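Local coordinates for CELL division control protein 6 (Pyrobaculum aerophilum, PDB 1FNN), which binds ADP and magnesium, probably hydrolyses ATP, and is thought to take part in regulating DNA replication as a member of the Cdc6/Cdc18 family, at residues Q24-L29 with T58-K63; A47-R52 with I188-Y193; L286-K291 with Y325-R330; F293-V298 with V379-I384. All blocks are in the same frame, centred on the assembly; numbering follows the deposited sequence.

Contact 1 (Q24-L29 with T58-K63); sequences QQLQQL and TVTLRK. With MG (magnesium ion), chain C; ADP (adenosine-5'-diphosphate), chain D.
Leu-26 and Thr-60 mark the closest pairing of two helices that cross at -49°, their axes 9.8 Å apart. Leu-26 holds CG anti to the backbone N (chi1 -176°), and from there both methyls meet the other helix. CD1 rests 3.6 Å from the carbonyl oxygen Thr-60 O, and CD2 lies 4.0 Å from Lys-63 CG, the two side chains crossing at a slant. The inner methylene CG is the part of Lys-63 that Leu-26 meets. Its chain bends at chi2 and chi3 and carries NZ off to Glu-66 and the carbonyl of Pro-16. Thr-60 is likewise divided by its torsion (chi1 -71°): OG1 is hydrogen-bonded to the carbonyl of Gly-56, one turn back, while CG2 packs 3.9 Å from Leu-29 CD1. The same Leu-29 methyl also meets the leucine next in line, Leu-61 CD2, at 4.1 Å. At the start of helix 57-68 the chemistry changes. Thr-58 OG1 binds the magnesium ion at 2.1 Å, with ADP O1B and four waters completing six ligands, and it is hydrogen-bonded to Asp-132. Val-59 N donates to ADP O1A over 2.8 Å, and Thr-58 N to O1B. Helix 23-38 thus packs on the helix that follows the Walker A loop, whose amides and threonine grip phosphate and magnesium as in P-loop ATPases of the AAA+ class.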
# COMPACT_ATOMS: atom_id res chain seq x y z
N GLN A 24 4.07 14.09 -8.06
CA GLN A 24 3.02 15.10 -7.99
C GLN A 24 2.61 15.42 -6.58
O GLN A 24 2.49 16.60 -6.20
CB GLN A 24 1.81 14.70 -8.85
CG GLN A 24 0.71 15.74 -8.84
CD GLN A 24 -0.24 15.59 -10.03
OE1 GLN A 24 0.01 14.84 -10.97
NE2 GLN A 24 -1.35 16.32 -10.01
N GLN A 25 2.39 14.39 -5.74
CA GLN A 25 2.00 14.62 -4.35
C GLN A 25 3.12 15.30 -3.54
O GLN A 25 2.84 16.15 -2.67
CB GLN A 25 1.69 13.27 -3.65
CG GLN A 25 0.39 12.63 -4.16
CD GLN A 25 0.53 11.89 -5.47
OE1 GLN A 25 1.57 11.83 -6.09
NE2 GLN A 25 -0.57 11.29 -5.97
N LEU A 26 4.35 14.96 -3.86
CA LEU A 26 5.49 15.55 -3.15
C LEU A 26 5.66 17.03 -3.53
O LEU A 26 5.79 17.93 -2.69
CB LEU A 26 6.74 14.77 -3.47
CG LEU A 26 7.99 15.27 -2.69
CD1 LEU A 26 7.79 14.98 -1.21
CD2 LEU A 26 9.26 14.62 -3.22
N GLN A 27 5.45 17.28 -4.83
CA GLN A 27 5.42 18.65 -5.33
C GLN A 27 4.34 19.48 -4.66
O GLN A 27 4.62 20.66 -4.34
CB GLN A 27 5.32 18.73 -6.86
CG GLN A 27 5.18 20.20 -7.31
CD GLN A 27 4.80 20.35 -8.77
OE1 GLN A 27 3.61 20.48 -9.09
NE2 GLN A 27 5.81 20.34 -9.63
N GLN A 28 3.12 18.95 -4.53
CA GLN A 28 2.01 19.61 -3.90
C GLN A 28 2.32 19.97 -2.45
O GLN A 28 1.83 20.94 -1.87
CB GLN A 28 0.71 18.75 -3.95
CG GLN A 28 0.02 18.82 -5.33
CD GLN A 28 -1.05 17.74 -5.48
OE1 GLN A 28 -2.16 17.80 -4.96
NE2 GLN A 28 -0.75 16.67 -6.22
N LEU A 29 2.92 19.00 -1.75
CA LEU A 29 3.34 19.17 -0.38
C LEU A 29 4.40 20.27 -0.34
O LEU A 29 4.41 21.09 0.59
CB LEU A 29 3.94 17.89 0.19
CG LEU A 29 3.04 16.98 1.02
CD1 LEU A 29 3.86 15.80 1.57
CD2 LEU A 29 2.35 17.70 2.17
N THR A 58 2.45 8.21 4.17
CA THR A 58 3.46 8.40 5.21
C THR A 58 4.83 8.55 4.59
O THR A 58 5.57 9.48 4.96
CB THR A 58 3.50 7.19 6.18
OG1 THR A 58 2.23 7.18 6.83
CG2 THR A 58 4.62 7.33 7.23
N VAL A 59 5.14 7.70 3.60
CA VAL A 59 6.47 7.78 3.02
C VAL A 59 6.66 9.12 2.29
O VAL A 59 7.78 9.65 2.31
CB VAL A 59 6.85 6.62 2.09
CG1 VAL A 59 6.27 6.69 0.69
CG2 VAL A 59 8.39 6.54 2.00
N THR A 60 5.62 9.59 1.63
CA THR A 60 5.71 10.87 0.90
C THR A 60 6.01 12.05 1.84
O THR A 60 6.89 12.89 1.62
CB THR A 60 4.44 11.10 0.07
OG1 THR A 60 4.49 10.13 -1.02
CG2 THR A 60 4.43 12.51 -0.51
N LEU A 61 5.30 12.07 2.95
CA LEU A 61 5.53 13.06 4.01
C LEU A 61 6.92 12.94 4.64
O LEU A 61 7.63 13.91 4.90
CB LEU A 61 4.53 12.73 5.09
CG LEU A 61 3.26 13.52 5.25
CD1 LEU A 61 2.44 12.78 6.31
CD2 LEU A 61 3.61 14.97 5.56
N ARG A 62 7.42 11.71 4.86
CA ARG A 62 8.74 11.51 5.41
C ARG A 62 9.79 12.01 4.44
O ARG A 62 10.83 12.56 4.84
CB ARG A 62 9.01 10.03 5.83
CG ARG A 62 8.13 9.74 7.07
CD ARG A 62 8.76 8.60 7.84
NE ARG A 62 8.16 8.28 9.10
CZ ARG A 62 8.13 8.82 10.30
NH1 ARG A 62 8.73 9.95 10.64
NH2 ARG A 62 7.44 8.19 11.25
N LYS A 63 9.55 11.81 3.14
CA LYS A 63 10.48 12.26 2.13
C LYS A 63 10.52 13.80 2.09
O LYS A 63 11.61 14.39 1.91
CB LYS A 63 10.12 11.74 0.76
CG LYS A 63 10.90 12.38 -0.38
CD LYS A 63 12.35 11.91 -0.40
CE LYS A 63 12.60 10.43 -0.36
NZ LYS A 63 14.07 10.07 -0.44
MG MG C . 0.78 5.65 6.59
PB ADP D . 0.53 4.70 3.54
O1B ADP D . 0.72 5.66 4.71
O2B ADP D . -0.10 5.29 2.41
O3B ADP D . -0.30 3.67 4.16
PA ADP D . 3.24 4.00 3.09
O1A ADP D . 3.78 5.37 3.03
O2A ADP D . 3.58 3.35 4.36
O3A ADP D . 1.73 4.01 2.86
O5' ADP D . 3.88 3.05 1.92
C5' ADP D . 3.70 1.66 2.11
C4' ADP D . 5.04 1.00 1.72
O4' ADP D . 5.29 1.27 0.37
C3' ADP D . 6.25 1.53 2.48
O3' ADP D . 7.19 0.48 2.59
C2' ADP D . 6.65 2.64 1.57
O2' ADP D . 8.02 3.00 1.73
C1' ADP D . 6.47 1.97 0.20
N9 ADP D . 6.17 2.99 -0.74
C8 ADP D . 4.95 3.57 -0.93
N7 ADP D . 4.85 4.29 -2.01
C5 ADP D . 6.11 4.16 -2.57
C6 ADP D . 6.67 4.71 -3.73
N6 ADP D . 5.98 5.53 -4.51
N1 ADP D . 7.95 4.43 -4.01
C2 ADP D . 8.63 3.65 -3.19
N3 ADP D . 8.22 3.06 -2.06
C4 ADP D . 6.92 3.38 -1.81
O HOH W 1 -0.70 7.06 6.78
O HOH W 2 0.85 5.38 8.65
O HOH W 3 -0.73 4.04 6.65
O HOH W 4 2.43 4.18 6.82

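Contact 2 (A47-R52 with I188-Y193); sequences ATLLGR and IRFSPY. With ADP (adenosine-5'-diphosphate), chain D.
Matching first torsions set Leu-49 and Ile-188 side by side: chi1 of -50° and -59° puts Leu-49 CG and Ile-188 CG1 each anti to its own carbonyl carbon. The two side chains then point the same way from paired positions of parallel strands, and Leu-49 CD2 comes within 3.7 Å of Ile-188 CD1. Leu-50 and Arg-189 repeat the pairing on the opposite face of the sheet, where Leu-50 CD1 lies 3.9 Å from Arg-189 NH1; the guanidinium itself is held by Asp-169. Phe-190 slants across to Leu-49, its CE1 3.7 Å from Leu-49 CB, while Leu-50 O sits at the ring's edge. Three backbone bonds knit the strands. Ile-188 N donates to Thr-48 O at 2.8 Å, Leu-50 N to Ile-188 O, and Phe-190 N to Leu-50 O. Beyond them the chains part, and a water takes over, accepting from Arg-52 N and donating to Phe-190 O. Gly-51 here opens the Walker A loop, its carbonyl hydrogen-bonded to Lys-57 NZ. Further along the second segment, Tyr-193, in the loop past the strand, reaches the nucleotide, where its OH accepts a hydrogen bond from ADP N6 at 3.0 Å. A phenylalanine in its place would lack this oxygen and would probably leave the adenine amino group without that acceptor. The chemistry is thus divided: backbone hydrogen bonds pair the strands, and from their ends the loop leads to the phosphates and the tyrosine, with a polar hydroxyl, to the base.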
# COMPACT_ATOMS: atom_id res chain seq x y z
N ALA A 47 -2.55 20.83 5.20
CA ALA A 47 -2.96 19.95 4.11
C ALA A 47 -3.60 18.68 4.71
O ALA A 47 -3.30 18.28 5.83
CB ALA A 47 -1.76 19.50 3.29
N THR A 48 -4.38 17.97 3.90
CA THR A 48 -4.97 16.69 4.26
C THR A 48 -4.56 15.70 3.18
O THR A 48 -4.66 16.10 2.02
CB THR A 48 -6.51 16.75 4.32
OG1 THR A 48 -6.90 17.69 5.31
CG2 THR A 48 -7.11 15.40 4.68
N LEU A 49 -3.95 14.59 3.57
CA LEU A 49 -3.51 13.58 2.62
C LEU A 49 -4.53 12.42 2.65
O LEU A 49 -4.82 11.94 3.75
CB LEU A 49 -2.13 13.03 3.00
CG LEU A 49 -1.01 14.06 3.28
CD1 LEU A 49 0.32 13.31 3.43
CD2 LEU A 49 -0.87 15.16 2.23
N LEU A 50 -5.10 12.05 1.50
CA LEU A 50 -6.16 11.02 1.53
C LEU A 50 -5.83 9.93 0.53
O LEU A 50 -5.45 10.15 -0.61
CB LEU A 50 -7.54 11.61 1.17
CG LEU A 50 -8.07 12.73 2.04
CD1 LEU A 50 -9.41 13.28 1.50
CD2 LEU A 50 -8.28 12.24 3.48
N GLY A 51 -6.05 8.68 0.98
CA GLY A 51 -5.76 7.54 0.11
C GLY A 51 -5.86 6.27 0.93
O GLY A 51 -5.66 6.34 2.16
N ARG A 52 -6.09 5.15 0.23
CA ARG A 52 -6.22 3.89 0.99
C ARG A 52 -4.85 3.49 1.57
O ARG A 52 -3.80 4.03 1.20
CB ARG A 52 -6.74 2.78 0.08
CG ARG A 52 -5.86 2.43 -1.11
CD ARG A 52 -5.65 0.93 -1.27
NE ARG A 52 -5.39 0.24 0.01
CZ ARG A 52 -5.36 -1.07 0.16
NH1 ARG A 52 -5.58 -1.80 -0.94
NH2 ARG A 52 -5.13 -1.68 1.31
N ILE A 188 -4.55 16.49 -0.73
CA ILE A 188 -3.66 15.83 -1.68
C ILE A 188 -4.06 14.34 -1.70
O ILE A 188 -4.17 13.75 -0.61
CB ILE A 188 -2.19 15.98 -1.23
CG1 ILE A 188 -1.78 17.46 -1.11
CG2 ILE A 188 -1.29 15.24 -2.22
CD1 ILE A 188 -0.34 17.57 -0.55
N ARG A 189 -4.38 13.83 -2.88
CA ARG A 189 -4.94 12.50 -3.01
C ARG A 189 -3.90 11.54 -3.56
O ARG A 189 -3.08 11.89 -4.37
CB ARG A 189 -6.15 12.49 -4.01
CG ARG A 189 -7.25 13.41 -3.48
CD ARG A 189 -8.59 13.30 -4.23
NE ARG A 189 -9.57 14.16 -3.56
CZ ARG A 189 -10.37 13.74 -2.60
NH1 ARG A 189 -10.33 12.47 -2.18
NH2 ARG A 189 -11.23 14.58 -2.04
N PHE A 190 -3.88 10.35 -2.97
CA PHE A 190 -2.92 9.30 -3.31
C PHE A 190 -3.77 8.11 -3.82
O PHE A 190 -4.48 7.53 -2.99
CB PHE A 190 -2.20 8.86 -2.03
CG PHE A 190 -1.32 9.95 -1.45
CD1 PHE A 190 -1.87 11.11 -0.90
CD2 PHE A 190 0.05 9.76 -1.47
CE1 PHE A 190 -1.01 12.09 -0.38
CE2 PHE A 190 0.91 10.72 -0.95
CZ PHE A 190 0.34 11.87 -0.42
N SER A 191 -3.80 7.93 -5.12
CA SER A 191 -4.70 6.89 -5.66
C SER A 191 -4.02 5.53 -5.65
O SER A 191 -2.81 5.45 -5.41
CB SER A 191 -5.06 7.28 -7.09
OG SER A 191 -3.91 6.94 -7.85
N PRO A 192 -4.82 4.46 -5.61
CA PRO A 192 -4.30 3.11 -5.54
C PRO A 192 -3.25 2.98 -6.64
O PRO A 192 -3.46 3.58 -7.71
CB PRO A 192 -5.53 2.24 -5.79
CG PRO A 192 -6.66 3.10 -5.27
CD PRO A 192 -6.31 4.48 -5.79
N TYR A 193 -2.13 2.32 -6.37
CA TYR A 193 -1.15 2.19 -7.44
C TYR A 193 -1.66 1.16 -8.49
O TYR A 193 -2.21 0.12 -8.11
CB TYR A 193 0.19 1.68 -6.96
CG TYR A 193 0.95 2.66 -6.07
CD1 TYR A 193 1.10 2.48 -4.71
CD2 TYR A 193 1.52 3.79 -6.66
CE1 TYR A 193 1.81 3.38 -3.91
CE2 TYR A 193 2.22 4.71 -5.89
CZ TYR A 193 2.35 4.49 -4.53
OH TYR A 193 3.06 5.44 -3.81
PB ADP D . 0.53 4.70 3.54
O1B ADP D . 0.72 5.66 4.71
O2B ADP D . -0.10 5.29 2.41
O3B ADP D . -0.30 3.67 4.16
PA ADP D . 3.24 4.00 3.09
O1A ADP D . 3.78 5.37 3.03
O2A ADP D . 3.58 3.35 4.36
O3A ADP D . 1.73 4.01 2.86
O5' ADP D . 3.88 3.05 1.92
C5' ADP D . 3.70 1.66 2.11
C4' ADP D . 5.04 1.00 1.72
O4' ADP D . 5.29 1.27 0.37
C3' ADP D . 6.25 1.53 2.48
O3' ADP D . 7.19 0.48 2.59
C2' ADP D . 6.65 2.64 1.57
O2' ADP D . 8.02 3.00 1.73
C1' ADP D . 6.47 1.97 0.20
N9 ADP D . 6.17 2.99 -0.74
C8 ADP D . 4.95 3.57 -0.93
N7 ADP D . 4.85 4.29 -2.01
C5 ADP D . 6.11 4.16 -2.57
C6 ADP D . 6.67 4.71 -3.73
N6 ADP D . 5.98 5.53 -4.51
N1 ADP D . 7.95 4.43 -4.01
C2 ADP D . 8.63 3.65 -3.19
N3 ADP D . 8.22 3.06 -2.06
C4 ADP D . 6.92 3.38 -1.81
O HOH W 5 -6.43 5.53 -2.57

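Contact 3 (L286-K291 with Y325-R330); sequences LPLHEK and YGERPR
Leu-288, in the first turn of helix 288-304 just past the N-cap Pro-287, reaches tip to tip toward Glu-327, its CD2 3.7 Å from Glu-327 OE2. The next residue, His-289, has the largest share of the contact. Its NE2 donates to Glu-327 OE1 at 3.0 Å, a bent bond (147° at the hydrogen) that meets the oxygen from above the carboxylate plane; ring and carboxylate stand 71° apart. Arg-330 covers one ring face: its CG lies 3.9 Å from the ring centroid in a CH-pi contact, and the chain bends at chi2 before its guanidinium passes His-289 CD2, with Arg-330 NH1 3.5 Å from that carbon. His-289 CE1 is also 3.2 Å from Arg-328 O. On the other ring nitrogen, ND1 is hydrogen-bonded to Tyr-318 OH, so both nitrogens are engaged. An alanine here would lose the imidazole and would probably leave Glu-327 without this donor and the flank of Arg-330 without its ring. Lys-291 then turns back within its own segment, NZ donating to Leu-286 O at 2.8 Å, and so ties the helix start to the preceding loop. The second segment begins in a Schellman motif, with Gly-326 at C-prime, that ends helix 311-324 of the winged-helix domain. Chemically, the histidine lies between opposing influences: the carboxylate of Glu-327 would favour a positive imidazole, whereas the nearby guanidinium of Arg-330 would disfavour it.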
# COMPACT_ATOMS: atom_id res chain seq x y z
N LEU A 286 -17.98 -22.59 -11.34
CA LEU A 286 -17.56 -22.48 -12.73
C LEU A 286 -18.25 -23.62 -13.51
O LEU A 286 -18.25 -24.78 -13.06
CB LEU A 286 -16.03 -22.63 -12.86
CG LEU A 286 -15.25 -21.63 -11.94
CD1 LEU A 286 -13.75 -21.81 -12.08
CD2 LEU A 286 -15.67 -20.19 -12.16
N PRO A 287 -18.51 -23.34 -14.77
CA PRO A 287 -18.95 -24.37 -15.71
C PRO A 287 -17.88 -25.43 -15.82
O PRO A 287 -16.68 -25.06 -15.74
CB PRO A 287 -19.02 -23.65 -17.05
CG PRO A 287 -19.32 -22.24 -16.68
CD PRO A 287 -18.61 -21.98 -15.36
N LEU A 288 -18.28 -26.65 -16.20
CA LEU A 288 -17.34 -27.72 -16.42
C LEU A 288 -16.10 -27.36 -17.23
O LEU A 288 -14.97 -27.68 -16.87
CB LEU A 288 -17.99 -28.94 -17.12
CG LEU A 288 -17.12 -30.13 -17.44
CD1 LEU A 288 -16.46 -30.73 -16.20
CD2 LEU A 288 -17.90 -31.25 -18.17
N HIS A 289 -16.24 -26.89 -18.46
CA HIS A 289 -15.13 -26.61 -19.34
C HIS A 289 -14.24 -25.45 -18.82
O HIS A 289 -13.11 -25.40 -19.26
CB HIS A 289 -15.63 -26.36 -20.77
CG HIS A 289 -15.76 -27.75 -21.36
ND1 HIS A 289 -14.73 -28.37 -22.03
CD2 HIS A 289 -16.81 -28.62 -21.35
CE1 HIS A 289 -15.15 -29.57 -22.42
NE2 HIS A 289 -16.40 -29.74 -22.02
N GLU A 290 -14.76 -24.52 -18.08
CA GLU A 290 -13.96 -23.47 -17.44
C GLU A 290 -13.10 -24.08 -16.33
O GLU A 290 -11.95 -23.67 -16.14
CB GLU A 290 -14.85 -22.36 -16.88
CG GLU A 290 -14.07 -21.18 -16.26
CD GLU A 290 -14.94 -19.96 -16.04
OE1 GLU A 290 -14.52 -19.03 -15.32
OE2 GLU A 290 -16.08 -19.89 -16.56
N LYS A 291 -13.61 -25.05 -15.56
CA LYS A 291 -12.84 -25.86 -14.65
C LYS A 291 -11.72 -26.61 -15.36
O LYS A 291 -10.57 -26.62 -14.93
CB LYS A 291 -13.62 -26.94 -13.86
CG LYS A 291 -14.62 -26.32 -12.87
CD LYS A 291 -15.15 -27.46 -12.01
CE LYS A 291 -15.96 -27.09 -10.81
NZ LYS A 291 -17.34 -26.65 -11.15
N TYR A 325 -10.23 -36.64 -19.48
CA TYR A 325 -11.49 -36.73 -18.75
C TYR A 325 -12.66 -37.18 -19.67
O TYR A 325 -13.81 -37.03 -19.27
CB TYR A 325 -11.84 -35.38 -18.11
CG TYR A 325 -11.06 -35.22 -16.79
CD1 TYR A 325 -9.82 -34.58 -16.80
CD2 TYR A 325 -11.56 -35.69 -15.61
CE1 TYR A 325 -9.10 -34.42 -15.63
CE2 TYR A 325 -10.86 -35.54 -14.43
CZ TYR A 325 -9.62 -34.90 -14.45
OH TYR A 325 -8.94 -34.76 -13.28
N GLY A 326 -12.34 -37.57 -20.88
CA GLY A 326 -13.35 -38.09 -21.82
C GLY A 326 -14.24 -37.04 -22.45
O GLY A 326 -15.43 -37.30 -22.72
N GLU A 327 -13.73 -35.80 -22.57
CA GLU A 327 -14.56 -34.69 -23.00
C GLU A 327 -14.05 -34.16 -24.32
O GLU A 327 -12.83 -34.22 -24.54
CB GLU A 327 -14.52 -33.53 -21.99
CG GLU A 327 -15.36 -33.73 -20.74
CD GLU A 327 -16.85 -33.52 -21.04
OE1 GLU A 327 -17.19 -32.67 -21.88
OE2 GLU A 327 -17.66 -34.20 -20.40
N ARG A 328 -14.92 -33.57 -25.14
CA ARG A 328 -14.42 -32.99 -26.39
C ARG A 328 -14.07 -31.53 -26.02
O ARG A 328 -14.89 -30.92 -25.32
CB ARG A 328 -15.51 -32.90 -27.47
CG ARG A 328 -16.67 -33.80 -27.12
CD ARG A 328 -16.88 -35.01 -27.99
NE ARG A 328 -18.01 -34.78 -28.85
CZ ARG A 328 -18.94 -35.53 -29.41
NH1 ARG A 328 -19.05 -36.84 -29.28
NH2 ARG A 328 -19.84 -34.89 -30.16
N PRO A 329 -13.02 -31.02 -26.59
CA PRO A 329 -12.58 -29.67 -26.25
C PRO A 329 -13.47 -28.62 -26.90
O PRO A 329 -13.86 -28.83 -28.05
CB PRO A 329 -11.16 -29.60 -26.79
CG PRO A 329 -11.17 -30.59 -27.93
CD PRO A 329 -12.09 -31.71 -27.51
N ARG A 330 -13.77 -27.54 -26.19
CA ARG A 330 -14.48 -26.43 -26.72
C ARG A 330 -13.53 -25.65 -27.64
O ARG A 330 -12.32 -25.82 -27.59
CB ARG A 330 -15.07 -25.49 -25.66
CG ARG A 330 -16.05 -26.21 -24.73
CD ARG A 330 -17.29 -26.64 -25.56
NE ARG A 330 -18.16 -27.48 -24.71
CZ ARG A 330 -19.01 -26.96 -23.84
NH1 ARG A 330 -19.77 -27.77 -23.10
NH2 ARG A 330 -19.15 -25.65 -23.67

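Contact 4 (F293-V298 with V379-I384); sequences FLLAIV and VITKLI
No flat group takes part where Leu-294, Leu-295 and Val-298 meet Ile-380, Thr-381 and Ile-384: no ring offers a face or an edge, and branched aliphatic chains do the work. A ring from outside, that of Tyr-325 in the loop after helix 311-324, packs against Thr-381 and Ile-384. Ile-380 is the central projection. Its CG1 stands anti to the carbonyl carbon (chi1 -48°), and an extended chi2 of 175° carries CD1 out to the opposing helix. There CD1 lies 3.5 Å from Leu-294 CD2, closer than carbons usually pack, and the two side chains cross at about a right angle. From another quarter Val-298 approaches the isoleucine tip to tip, with its CG2 4.1 Å from Ile-380 CD1. Leu-295 meets the residue after Ile-380 and the one a turn further on: its CD2 meets Ile-384 CD1 at 3.8 Å, while its CD1 lies 3.9 Å from Thr-381 OG1. That hydroxyl is hydrogen-bonded to the carbonyl of Glu-377 within its own helix, so the threonine presents an already engaged polar atom to the leucine. The two helices run roughly antiparallel, their directions 149° apart and their axes 10.1 Å at closest approach. Around them, Leu-283 of helix 280-285 touches Leu-294, and Ile-368 touches Val-298. In this corner of the winged-helix domain, then, cohesion across the helix pair comes from burial and from the fit of methyl groups, and its chemistry is that of a hydrophobic core, with neither charge nor polar bond joining the two segments.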
# COMPACT_ATOMS: atom_id res chain seq x y z
N PHE A 293 -10.42 -25.89 -18.28
CA PHE A 293 -9.46 -24.90 -18.78
C PHE A 293 -8.58 -24.38 -17.60
O PHE A 293 -7.39 -24.27 -17.81
CB PHE A 293 -10.23 -23.73 -19.35
CG PHE A 293 -9.32 -22.79 -20.13
CD1 PHE A 293 -8.52 -23.24 -21.14
CD2 PHE A 293 -9.33 -21.44 -19.78
CE1 PHE A 293 -7.69 -22.38 -21.85
CE2 PHE A 293 -8.50 -20.56 -20.49
CZ PHE A 293 -7.69 -21.03 -21.51
N LEU A 294 -9.17 -24.15 -16.43
CA LEU A 294 -8.34 -23.71 -15.30
C LEU A 294 -7.38 -24.81 -14.91
O LEU A 294 -6.14 -24.59 -14.80
CB LEU A 294 -9.23 -23.30 -14.12
CG LEU A 294 -8.48 -22.93 -12.83
CD1 LEU A 294 -7.59 -21.69 -13.08
CD2 LEU A 294 -9.50 -22.64 -11.73
N LEU A 295 -7.87 -26.08 -14.87
CA LEU A 295 -6.95 -27.19 -14.69
C LEU A 295 -5.84 -27.18 -15.71
O LEU A 295 -4.65 -27.45 -15.40
CB LEU A 295 -7.64 -28.59 -14.73
CG LEU A 295 -6.77 -29.81 -14.51
CD1 LEU A 295 -5.93 -29.66 -13.21
CD2 LEU A 295 -7.66 -31.05 -14.33
N ALA A 296 -6.15 -26.86 -16.98
CA ALA A 296 -5.12 -26.88 -17.99
C ALA A 296 -4.02 -25.79 -17.69
O ALA A 296 -2.88 -25.92 -18.13
CB ALA A 296 -5.74 -26.49 -19.33
N ILE A 297 -4.47 -24.61 -17.35
CA ILE A 297 -3.55 -23.48 -17.06
C ILE A 297 -2.67 -23.92 -15.89
O ILE A 297 -1.45 -23.78 -15.90
CB ILE A 297 -4.38 -22.24 -16.70
CG1 ILE A 297 -5.13 -21.69 -17.93
CG2 ILE A 297 -3.48 -21.14 -16.10
CD1 ILE A 297 -6.17 -20.65 -17.54
N VAL A 298 -3.22 -24.46 -14.82
CA VAL A 298 -2.51 -25.06 -13.73
C VAL A 298 -1.46 -26.06 -14.20
O VAL A 298 -0.29 -26.02 -13.73
CB VAL A 298 -3.42 -25.71 -12.69
CG1 VAL A 298 -2.57 -26.52 -11.68
CG2 VAL A 298 -4.28 -24.70 -11.94
N VAL A 379 -7.88 -29.36 -5.55
CA VAL A 379 -9.27 -28.96 -5.34
C VAL A 379 -10.06 -28.95 -6.66
O VAL A 379 -11.19 -29.46 -6.68
CB VAL A 379 -9.42 -27.58 -4.69
CG1 VAL A 379 -10.88 -27.18 -4.60
CG2 VAL A 379 -8.78 -27.56 -3.30
N ILE A 380 -9.41 -28.51 -7.72
CA ILE A 380 -10.11 -28.42 -9.01
C ILE A 380 -10.35 -29.83 -9.55
O ILE A 380 -11.46 -30.15 -10.01
CB ILE A 380 -9.35 -27.62 -10.08
CG1 ILE A 380 -8.87 -26.28 -9.51
CG2 ILE A 380 -10.34 -27.29 -11.23
CD1 ILE A 380 -8.00 -25.51 -10.50
N THR A 381 -9.35 -30.68 -9.44
CA THR A 381 -9.48 -32.09 -9.84
C THR A 381 -10.59 -32.81 -9.08
O THR A 381 -11.41 -33.55 -9.67
CB THR A 381 -8.12 -32.78 -9.62
OG1 THR A 381 -7.21 -32.27 -10.60
CG2 THR A 381 -8.13 -34.28 -9.81
N LYS A 382 -10.66 -32.58 -7.77
CA LYS A 382 -11.75 -33.14 -6.98
C LYS A 382 -13.10 -32.72 -7.60
O LYS A 382 -14.06 -33.50 -7.56
CB LYS A 382 -11.71 -32.68 -5.54
CG LYS A 382 -12.54 -33.39 -4.52
CD LYS A 382 -13.30 -32.49 -3.58
CE LYS A 382 -12.59 -31.25 -3.08
NZ LYS A 382 -13.42 -30.40 -2.19
N LEU A 383 -13.31 -31.40 -7.78
CA LEU A 383 -14.55 -30.88 -8.30
C LEU A 383 -14.89 -31.42 -9.69
O LEU A 383 -16.06 -31.69 -9.94
CB LEU A 383 -14.58 -29.35 -8.31
CG LEU A 383 -14.34 -28.72 -6.92
CD1 LEU A 383 -14.14 -27.21 -7.07
CD2 LEU A 383 -15.49 -28.99 -5.96
N ILE A 384 -13.93 -31.52 -10.58
CA ILE A 384 -14.18 -32.06 -11.91
C ILE A 384 -14.63 -33.54 -11.83
O ILE A 384 -15.60 -33.99 -12.46
CB ILE A 384 -12.93 -31.94 -12.76
CG1 ILE A 384 -12.65 -30.42 -12.99
CG2 ILE A 384 -13.10 -32.71 -14.08
CD1 ILE A 384 -11.33 -30.24 -13.69

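Followed from the N terminus, helix 23-38 leads into strand 46-50 and then helix 57-68, whose packing on the first helix closes a short loop at contact 1. Contact 2 opens inside that loop and closes only at strand 187-189, so the two cross; they touch directly, as where Gln-25 meets Arg-189, and both reach ADP. Together they join helices and parallel sheet of the nucleotide-binding part. Contacts 3 and 4 both open after these have closed, their centres 40 to 51 Å from those of the first two. Both start on helix 288-304 and cross each other: 325-330 returns first, then 379-384, tying loop and last helix into the winged-helix domain, with Tyr-325 and Lys-291 bridging them.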